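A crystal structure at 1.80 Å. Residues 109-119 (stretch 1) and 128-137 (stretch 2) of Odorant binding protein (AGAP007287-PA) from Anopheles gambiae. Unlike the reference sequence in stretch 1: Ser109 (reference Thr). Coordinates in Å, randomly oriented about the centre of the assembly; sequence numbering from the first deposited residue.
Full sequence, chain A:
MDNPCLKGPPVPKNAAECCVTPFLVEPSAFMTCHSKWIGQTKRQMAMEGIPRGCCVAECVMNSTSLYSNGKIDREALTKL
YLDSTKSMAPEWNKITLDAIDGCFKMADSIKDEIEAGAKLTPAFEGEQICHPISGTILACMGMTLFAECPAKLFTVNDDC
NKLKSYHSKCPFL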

ATOM      1  N   SER A 109      -4.959   9.426  12.778  1.00 17.40           N
ATOM      2  CA  SER A 109      -4.426   9.150  14.128  1.00 18.13           C
ATOM      3  C   SER A 109      -2.913   9.349  14.226  1.00 22.35           C
ATOM      4  O   SER A 109      -2.418   9.609  15.316  1.00 23.72           O
ATOM      5  CB  SER A 109      -4.782   7.724  14.553  1.00 20.76           C
ATOM      6  OG  SER A 109      -4.147   6.770  13.719  1.00 22.67           O
ATOM      7  N   ILE A 110      -2.196   9.247  13.096  1.00 17.61           N
ATOM      8  CA  ILE A 110      -0.747   9.430  13.035  1.00 17.72           C
ATOM      9  C   ILE A 110      -0.330  10.666  12.220  1.00 21.41           C
ATOM     10  O   ILE A 110       0.825  10.751  11.791  1.00 21.05           O
ATOM     11  CB  ILE A 110       0.001   8.127  12.624  1.00 21.21           C
ATOM     12  CG1 ILE A 110      -0.443   7.629  11.211  1.00 20.40           C
ATOM     13  CG2 ILE A 110      -0.172   7.020  13.709  1.00 23.71           C
ATOM     14  CD1 ILE A 110       0.443   6.577  10.616  1.00 19.92           C
ATOM     15  N   LYS A 111      -1.240  11.657  12.081  1.00 18.71           N
ATOM     16  CA  LYS A 111      -1.011  12.932  11.398  1.00 18.67           C
ATOM     17  C   LYS A 111       0.340  13.546  11.780  1.00 20.28           C
ATOM     18  O   LYS A 111       1.077  13.945  10.902  1.00 19.73           O
ATOM     19  CB  LYS A 111      -2.115  13.938  11.772  1.00 23.00           C
ATOM     20  CG  LYS A 111      -3.075  14.266  10.656  1.00 50.31           C
ATOM     21  CD  LYS A 111      -4.111  15.306  11.090  1.00 61.67           C
ATOM     22  CE  LYS A 111      -5.075  15.650   9.974  1.00 76.01           C
ATOM     23  NZ  LYS A 111      -4.440  16.481   8.910  1.00 84.46           N
ATOM     24  N   ASP A 112       0.674  13.633  13.077  1.00 17.75           N
ATOM     25  CA  ASP A 112       1.939  14.264  13.477  1.00 17.18           C
ATOM     26  C   ASP A 112       3.188  13.559  12.951  1.00 20.40           C
ATOM     27  O   ASP A 112       4.099  14.219  12.426  1.00 19.28           O
ATOM     28  CB  ASP A 112       1.968  14.515  14.982  1.00 20.76           C
ATOM     29  CG  ASP A 112       0.944  15.575  15.399  1.00 47.37           C
ATOM     30  OD1 ASP A 112       0.604  16.451  14.557  1.00 48.83           O
ATOM     31  OD2 ASP A 112       0.498  15.542  16.560  1.00 61.80           O
ATOM     32  N   GLU A 113       3.197  12.228  13.026  1.00 16.50           N
ATOM     33  CA  GLU A 113       4.292  11.396  12.514  1.00 15.80           C
ATOM     34  C   GLU A 113       4.394  11.530  10.992  1.00 17.08           C
ATOM     35  O   GLU A 113       5.494  11.712  10.465  1.00 14.78           O
ATOM     36  CB  GLU A 113       4.043   9.955  12.909  1.00 16.93           C
ATOM     37  CG  GLU A 113       5.117   9.003  12.429  1.00 24.96           C
ATOM     38  CD  GLU A 113       4.774   7.581  12.797  1.00 39.12           C
ATOM     39  OE1 GLU A 113       4.265   6.840  11.927  1.00 29.79           O
ATOM     40  OE2 GLU A 113       4.954   7.228  13.982  1.00 33.31           O
ATOM     41  N   ILE A 114       3.235  11.500  10.296  1.00 14.99           N
ATOM     42  CA  ILE A 114       3.210  11.678   8.833  1.00 14.83           C
ATOM     43  C   ILE A 114       3.791  13.058   8.468  1.00 16.60           C
ATOM     44  O   ILE A 114       4.646  13.145   7.596  1.00 15.30           O
ATOM     45  CB  ILE A 114       1.768  11.476   8.295  1.00 17.22           C
ATOM     46  CG1 ILE A 114       1.361   9.973   8.387  1.00 16.53           C
ATOM     47  CG2 ILE A 114       1.637  12.008   6.843  1.00 17.35           C
ATOM     48  CD1 ILE A 114      -0.159   9.651   8.081  1.00 16.90           C
ATOM     49  N   GLU A 115       3.320  14.125   9.137  1.00 16.05           N
ATOM     50  CA  GLU A 115       3.815  15.470   8.908  1.00 16.56           C
ATOM     51  C   GLU A 115       5.310  15.651   9.168  1.00 20.59           C
ATOM     52  O   GLU A 115       5.988  16.335   8.402  1.00 19.68           O
ATOM     53  CB  GLU A 115       2.961  16.502   9.642  1.00 18.85           C
ATOM     54  CG  GLU A 115       1.605  16.700   8.973  1.00 30.35           C
ATOM     55  CD  GLU A 115       1.605  16.766   7.453  1.00 61.17           C
ATOM     56  OE1 GLU A 115       2.287  17.651   6.882  1.00 49.20           O
ATOM     57  OE2 GLU A 115       0.941  15.906   6.830  1.00 57.91           O
ATOM     58  N   ALA A 116       5.837  14.981  10.192  1.00 17.22           N
ATOM     59  CA  ALA A 116       7.263  15.017  10.508  1.00 15.43           C
ATOM     60  C   ALA A 116       8.063  14.279   9.440  1.00 17.38           C
ATOM     61  O   ALA A 116       9.108  14.771   9.010  1.00 16.19           O
ATOM     62  CB  ALA A 116       7.506  14.414  11.863  1.00 15.80           C
ATOM     63  N   GLY A 117       7.514  13.158   8.955  1.00 14.11           N
ATOM     64  CA  GLY A 117       8.112  12.369   7.887  1.00 13.23           C
ATOM     65  C   GLY A 117       8.253  13.187   6.609  1.00 17.66           C
ATOM     66  O   GLY A 117       9.294  13.137   5.957  1.00 16.05           O
ATOM     67  N   ALA A 118       7.246  13.996   6.287  1.00 14.96           N
ATOM     68  CA  ALA A 118       7.278  14.866   5.107  1.00 16.18           C
ATOM     69  C   ALA A 118       8.441  15.895   5.168  1.00 20.91           C
ATOM     70  O   ALA A 118       8.914  16.361   4.122  1.00 19.61           O
ATOM     71  CB  ALA A 118       5.962  15.597   4.989  1.00 17.36           C
ATOM     72  N   LYS A 119       8.902  16.224   6.397  1.00 17.91           N
ATOM     73  CA  LYS A 119       9.956  17.226   6.629  1.00 16.92           C
ATOM     74  C   LYS A 119      11.374  16.659   6.782  1.00 21.12           C
ATOM     75  O   LYS A 119      12.335  17.414   6.968  1.00 17.93           O
ATOM     76  CB  LYS A 119       9.561  18.129   7.796  1.00 19.28           C
ATOM     77  CG  LYS A 119       8.236  18.874   7.556  1.00 30.19           C
ATOM     78  CD  LYS A 119       8.280  20.274   8.114  1.00 44.27           C
ATOM     79  CE  LYS A 119       6.915  20.911   8.265  1.00 62.77           C
ATOM     80  NZ  LYS A 119       7.026  22.336   8.711  1.00 76.05           N
TER
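Stretch 2 128-137: QICHPISGTI

The most unusual feature of this contact is the double use of one imidazole ring. The side chain of His131 caps the helix of its own stretch and at the same time reaches across to the helix of stretch 1. Its ND1 accepts a hydrogen bond from the backbone N of Ile133 (3.0 Å), an amide that the incoming turn would otherwise leave without a partner. With ND1 acting as acceptor, NE2 is free to donate, and it does so to OE2 of Glu115 at 3.1 Å; the N-H...O angle of 126° makes this bond weak. Glu115 points its CA-to-CB bond away from stretch 2, but its side chain, with chi1 and chi2 both m, curls back so that the carboxylate meets the ring at its edge.

Stretch 1 is a helix from Lys111 onward, with Ile110 at the N-cap position. Stretch 2 begins extended, from Gln128 to His131, then passes into a helix that includes Ile133 to Ile137 and continues beyond the stretch. It runs antiparallel to stretch 1: Ile129 lies by the C-terminal end of the first helix, His131 pairs with Ala118 (CA to CA, 4.5 Å), Pro132 with Ile114 (CA to CA, 5.6 Å), and Thr136 reaches back toward Ile110.

Close approach depends on small residues. Gly117 has no side chain, and a CB there would lie 2.8 Å from CG of Pro132, a clash; its absence lets the proline ring settle against the backbone, with Pro132 CG 3.3 Å from Ile114 O and Pro132 CD 3.5 Å from Ala118 N. Ala118 adds just a methyl, whose CB lies 3.4 Å from His131 CD2 and 3.9 Å from Pro132 CD. Proline has no amide hydrogen to give, which costs little where a helix begins, and its ring packs against the backbone left open by Gly117.

Ile114, buried, is the branched apolar residue that joins the two parts of stretch 2. Its CG2 lies 3.4 Å from His131 CE1 and 4.1 Å from Pro132 CB, while its CD1 extends to Ile133 CD1 at 4.1 Å. Thr136 OG1 donates to Pro132 O at 2.8 Å, yet Thr136 OG1 and CG2 both lie 3.8 Å from Ile114 CD1; Thr136 CG2 is also 4.2 Å from Ile110 CD1. At the other end, Ile129 CG2 lies over the carbonyls near the helix's C-terminal end, 3.8 Å from Ala118 O. Nearby, a water oxygen lies 2.8 Å from Gly117 O and 2.8 Å from Cys130 O, in hydrogen-bonding reach of both backbones.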

ATOM      1  N   GLN A 128      15.306  10.678  -2.421  1.00 19.01           N
ATOM      2  CA  GLN A 128      14.229  11.635  -2.679  1.00 19.04           C
ATOM      3  C   GLN A 128      13.186  11.504  -1.566  1.00 20.73           C
ATOM      4  O   GLN A 128      12.685  10.399  -1.318  1.00 20.08           O
ATOM      5  CB  GLN A 128      13.601  11.391  -4.052  1.00 20.72           C
ATOM      6  CG  GLN A 128      12.247  12.081  -4.229  1.00 29.28           C
ATOM      7  CD  GLN A 128      12.017  12.689  -5.583  1.00 51.64           C
ATOM      8  OE1 GLN A 128      12.956  13.078  -6.305  1.00 41.12           O
ATOM      9  NE2 GLN A 128      10.739  12.798  -5.939  1.00 43.84           N
ATOM     10  N   ILE A 129      12.864  12.623  -0.897  1.00 16.21           N
ATOM     11  CA  ILE A 129      11.884  12.595   0.181  1.00 15.58           C
ATOM     12  C   ILE A 129      10.479  12.737  -0.394  1.00 20.28           C
ATOM     13  O   ILE A 129      10.227  13.660  -1.148  1.00 20.79           O
ATOM     14  CB  ILE A 129      12.201  13.669   1.271  1.00 18.69           C
ATOM     15  CG1 ILE A 129      13.588  13.406   1.938  1.00 18.62           C
ATOM     16  CG2 ILE A 129      11.082  13.794   2.316  1.00 18.97           C
ATOM     17  CD1 ILE A 129      13.769  12.041   2.689  1.00 17.14           C
ATOM     18  N   CYS A 130       9.582  11.800  -0.064  1.00 15.16           N
ATOM     19  CA  CYS A 130       8.174  11.816  -0.492  1.00 15.11           C
ATOM     20  C   CYS A 130       7.307  11.987   0.733  1.00 16.53           C
ATOM     21  O   CYS A 130       7.694  11.560   1.831  1.00 15.97           O
ATOM     22  CB  CYS A 130       7.809  10.539  -1.253  1.00 16.23           C
ATOM     23  SG  CYS A 130       8.560  10.448  -2.904  1.00 20.82           S
ATOM     24  N   HIS A 131       6.138  12.615   0.553  1.00 13.00           N
ATOM     25  CA  HIS A 131       5.233  12.778   1.678  1.00 13.02           C
ATOM     26  C   HIS A 131       4.717  11.390   2.079  1.00 14.47           C
ATOM     27  O   HIS A 131       4.363  10.608   1.208  1.00 14.68           O
ATOM     28  CB  HIS A 131       4.056  13.708   1.317  1.00 13.41           C
ATOM     29  CG  HIS A 131       3.284  14.197   2.516  1.00 16.01           C
ATOM     30  ND1 HIS A 131       2.403  13.370   3.205  1.00 16.84           N
ATOM     31  CD2 HIS A 131       3.229  15.438   3.055  1.00 16.06           C
ATOM     32  CE1 HIS A 131       1.865  14.124   4.151  1.00 16.03           C
ATOM     33  NE2 HIS A 131       2.339  15.375   4.105  1.00 16.44           N
ATOM     34  N   PRO A 132       4.682  11.036   3.381  1.00 10.72           N
ATOM     35  CA  PRO A 132       4.241   9.676   3.746  1.00 10.26           C
ATOM     36  C   PRO A 132       2.758   9.371   3.521  1.00 14.20           C
ATOM     37  O   PRO A 132       2.389   8.197   3.593  1.00 13.69           O
ATOM     38  CB  PRO A 132       4.581   9.576   5.236  1.00 12.43           C
ATOM     39  CG  PRO A 132       5.554  10.684   5.513  1.00 16.54           C
ATOM     40  CD  PRO A 132       5.143  11.789   4.564  1.00 12.60           C
ATOM     41  N   ILE A 133       1.905  10.380   3.288  1.00 11.28           N
ATOM     42  CA  ILE A 133       0.458  10.090   3.157  1.00 11.51           C
ATOM     43  C   ILE A 133       0.136   9.023   2.099  1.00 13.94           C
ATOM     44  O   ILE A 133      -0.682   8.127   2.366  1.00 14.31           O
ATOM     45  CB  ILE A 133      -0.442  11.353   3.000  1.00 14.84           C
ATOM     46  CG1 ILE A 133      -1.938  11.054   3.276  1.00 17.69           C
ATOM     47  CG2 ILE A 133      -0.268  12.029   1.644  1.00 14.65           C
ATOM     48  CD1 ILE A 133      -2.288  10.436   4.693  1.00 21.47           C
ATOM     49  N   SER A 134       0.746   9.120   0.909  1.00 10.81           N
ATOM     50  CA  SER A 134       0.406   8.153  -0.154  1.00 10.98           C
ATOM     51  C   SER A 134       0.646   6.694   0.273  1.00 14.05           C
ATOM     52  O   SER A 134      -0.226   5.849   0.077  1.00 12.01           O
ATOM     53  CB  SER A 134       1.155   8.474  -1.438  1.00 13.40           C
ATOM     54  OG  SER A 134       0.804   9.747  -1.953  1.00 17.52           O
ATOM     55  N   GLY A 135       1.821   6.428   0.841  1.00 11.80           N
ATOM     56  CA  GLY A 135       2.184   5.093   1.306  1.00 11.37           C
ATOM     57  C   GLY A 135       1.327   4.649   2.483  1.00 14.51           C
ATOM     58  O   GLY A 135       0.951   3.480   2.566  1.00 13.14           O
ATOM     59  N   THR A 136       1.013   5.573   3.400  1.00 10.32           N
ATOM     60  CA  THR A 136       0.167   5.238   4.570  1.00  9.61           C
ATOM     61  C   THR A 136      -1.163   4.661   4.074  1.00 14.45           C
ATOM     62  O   THR A 136      -1.565   3.587   4.520  1.00 14.69           O
ATOM     63  CB  THR A 136      -0.049   6.479   5.435  1.00 15.85           C
ATOM     64  OG1 THR A 136       1.239   6.976   5.826  1.00 17.87           O
ATOM     65  CG2 THR A 136      -0.892   6.189   6.661  1.00 13.52           C
ATOM     66  N   ILE A 137      -1.807   5.348   3.120  1.00 12.38           N
ATOM     67  CA  ILE A 137      -3.099   4.915   2.577  1.00 11.90           C
ATOM     68  C   ILE A 137      -2.981   3.650   1.765  1.00 14.23           C
ATOM     69  O   ILE A 137      -3.726   2.672   2.006  1.00 13.84           O
ATOM     70  CB  ILE A 137      -3.814   6.067   1.788  1.00 15.10           C
ATOM     71  CG1 ILE A 137      -4.092   7.314   2.699  1.00 14.71           C
ATOM     72  CG2 ILE A 137      -5.127   5.580   1.121  1.00 16.88           C
ATOM     73  CD1 ILE A 137      -5.108   7.077   3.871  1.00 13.51           C
TER
HETATM   74  O   HOH W   1       9.362  11.030   4.059  1.00 15.91           O